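PDB 4R1D: Alpha/beta hydrolase from Pseudomonas aeruginosa PAO1, which probably acts as a lipase effector of the H2 type VI secretion system, binds calcium and is held in complex with the immunity protein Tli4. Local coordinates for residues Pro365-Tyr370 with Leu407-Ala412. Numbering follows the deposited sequence.
Sequences PYEEIY and LIDSIA
Tyr366 carries CG anti to the carbonyl carbon (chi1 -48°) and turns its ring at chi2 -78°, which lays a face against Ala412; Ile408, with CG1 anti to the carbonyl carbon and CG2 anti to the backbone N, brings both branches to the tyrosines. The result is a worked example of helix-helix packing in an alpha/beta hydrolase, roughly antiparallel: segments 365-370 and 407-412, the latter on the long helix 400-421, run 140° apart with axes 10.4 Å from each other, and an aromatic ring lies over a small residue. Ala412 CB stands over the ring centre in a CH-pi contact, 3.5 Å from the centroid of Tyr366 and almost on its normal, while Pro365 CG sits nearer the rim on the opposite face. Ile411 adds CG1 obliquely, 4.0 Å from Tyr366 CE1. Tyr366 OH is hydrogen-bonded to His415 ND1, about one turn beyond Ala412, which fixes the phenol end of the ring. At the more exposed margin Glu367 OE2 and Asp409 OD1 come within 4.2 Å, a like-charge approach that Lys371 NZ, salt-bridged to both, probably offsets. Beside the ring, Ile408 CG2 touches both tyrosines, 3.9 Å from Tyr366 CB and 4.0 Å from Tyr370 CB, and the CG1 branch ends with Ile408 CD1 3.8 Å from Tyr370 CB.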
loop_
_atom_site.group_PDB
_atom_site.type_symbol
_atom_site.label_atom_id
_atom_site.label_comp_id
_atom_site.label_asym_id
_atom_site.label_seq_id
_atom_site.Cartn_x
_atom_site.Cartn_y
_atom_site.Cartn_z
ATOM N N PRO A 365 -2.957 23.467 4.818
ATOM C CA PRO A 365 -2.449 22.844 3.595
ATOM C C PRO A 365 -3.560 22.131 2.849
ATOM O O PRO A 365 -3.474 22.001 1.627
ATOM C CB PRO A 365 -1.409 21.828 4.113
ATOM C CG PRO A 365 -1.819 21.544 5.528
ATOM C CD PRO A 365 -2.429 22.837 6.041
ATOM N N TYR A 366 -4.593 21.689 3.567
ATOM C CA TYR A 366 -5.681 20.955 2.928
ATOM C C TYR A 366 -6.393 21.799 1.877
ATOM O O TYR A 366 -6.597 21.344 0.743
ATOM C CB TYR A 366 -6.661 20.404 3.976
ATOM C CG TYR A 366 -5.933 19.701 5.095
ATOM C CD1 TYR A 366 -5.433 18.419 4.928
ATOM C CD2 TYR A 366 -5.700 20.344 6.310
ATOM C CE1 TYR A 366 -4.732 17.789 5.954
ATOM C CE2 TYR A 366 -5.010 19.718 7.337
ATOM C CZ TYR A 366 -4.532 18.445 7.149
ATOM O OH TYR A 366 -3.852 17.833 8.168
ATOM N N GLU A 367 -6.750 23.030 2.236
ATOM C CA GLU A 367 -7.442 23.908 1.294
ATOM C C GLU A 367 -6.470 24.681 0.405
ATOM O O GLU A 367 -6.725 24.891 -0.780
ATOM C CB GLU A 367 -8.345 24.899 2.041
ATOM C CG GLU A 367 -9.406 24.254 2.923
ATOM C CD GLU A 367 -10.466 23.510 2.133
ATOM O OE1 GLU A 367 -10.765 23.925 0.994
ATOM O OE2 GLU A 367 -10.997 22.507 2.654
ATOM N N GLU A 368 -5.356 25.112 0.986
ATOM C CA GLU A 368 -4.398 25.943 0.263
ATOM C C GLU A 368 -3.606 25.198 -0.806
ATOM O O GLU A 368 -3.228 25.773 -1.820
ATOM C CB GLU A 368 -3.437 26.621 1.237
ATOM C CG GLU A 368 -4.119 27.532 2.233
ATOM C CD GLU A 368 -3.112 28.334 3.007
ATOM O OE1 GLU A 368 -2.266 28.981 2.358
ATOM O OE2 GLU A 368 -3.135 28.286 4.250
ATOM N N ILE A 369 -3.360 23.915 -0.583
ATOM C CA ILE A 369 -2.504 23.144 -1.483
ATOM C C ILE A 369 -3.202 21.891 -2.006
ATOM O O ILE A 369 -3.336 21.711 -3.214
ATOM C CB ILE A 369 -1.199 22.739 -0.777
ATOM C CG1 ILE A 369 -0.451 23.986 -0.289
ATOM C CG2 ILE A 369 -0.307 21.947 -1.707
ATOM C CD1 ILE A 369 0.760 23.690 0.606
ATOM N N TYR A 370 -3.668 21.035 -1.098
ATOM C CA TYR A 370 -4.122 19.696 -1.511
ATOM C C TYR A 370 -5.366 19.693 -2.405
ATOM O O TYR A 370 -5.428 18.926 -3.358
ATOM C CB TYR A 370 -4.322 18.756 -0.310
ATOM C CG TYR A 370 -3.142 18.712 0.622
ATOM C CD1 TYR A 370 -1.866 19.017 0.165
ATOM C CD2 TYR A 370 -3.301 18.371 1.968
ATOM C CE1 TYR A 370 -0.771 18.996 1.020
ATOM C CE2 TYR A 370 -2.219 18.345 2.833
ATOM C CZ TYR A 370 -0.954 18.665 2.354
ATOM O OH TYR A 370 0.123 18.643 3.211
ATOM N N LEU A 407 -11.654 12.610 0.467
ATOM C CA LEU A 407 -10.512 11.881 1.024
ATOM C C LEU A 407 -9.583 12.858 1.732
ATOM O O LEU A 407 -9.067 12.562 2.799
ATOM C CB LEU A 407 -9.742 11.093 -0.044
ATOM C CG LEU A 407 -10.282 9.742 -0.528
ATOM C CD1 LEU A 407 -9.297 9.081 -1.485
ATOM C CD2 LEU A 407 -10.562 8.804 0.636
ATOM N N ILE A 408 -9.381 14.036 1.136
ATOM C CA ILE A 408 -8.556 15.050 1.789
ATOM C C ILE A 408 -9.179 15.474 3.128
ATOM O O ILE A 408 -8.481 15.636 4.126
ATOM C CB ILE A 408 -8.314 16.291 0.878
ATOM C CG1 ILE A 408 -7.521 15.898 -0.373
ATOM C CG2 ILE A 408 -7.558 17.393 1.641
ATOM C CD1 ILE A 408 -6.114 15.384 -0.073
ATOM N N ASP A 409 -10.497 15.644 3.160
ATOM C CA ASP A 409 -11.146 16.049 4.404
ATOM C C ASP A 409 -10.986 14.953 5.466
ATOM O O ASP A 409 -10.764 15.236 6.654
ATOM C CB ASP A 409 -12.621 16.411 4.154
ATOM C CG ASP A 409 -12.770 17.704 3.353
ATOM O OD1 ASP A 409 -11.760 18.417 3.200
ATOM O OD2 ASP A 409 -13.888 18.018 2.894
ATOM N N SER A 410 -11.077 13.701 5.027
ATOM C CA SER A 410 -10.803 12.557 5.909
ATOM C C SER A 410 -9.405 12.585 6.517
ATOM O O SER A 410 -9.259 12.414 7.722
ATOM C CB SER A 410 -11.004 11.234 5.175
ATOM O OG SER A 410 -12.309 10.734 5.388
ATOM N N ILE A 411 -8.374 12.772 5.698
ATOM C CA ILE A 411 -7.023 12.826 6.251
ATOM C C ILE A 411 -6.853 14.014 7.201
ATOM O O ILE A 411 -6.184 13.878 8.222
ATOM C CB ILE A 411 -5.880 12.809 5.172
ATOM C CG1 ILE A 411 -5.659 14.199 4.569
ATOM C CG2 ILE A 411 -6.131 11.731 4.119
ATOM C CD1 ILE A 411 -4.325 14.349 3.857
ATOM N N ALA A 412 -7.456 15.162 6.887
ATOM C CA ALA A 412 -7.358 16.322 7.776
ATOM C C ALA A 412 -7.911 15.957 9.146
ATOM O O ALA A 412 -7.353 16.333 10.183
ATOM C CB ALA A 412 -8.113 17.524 7.195
#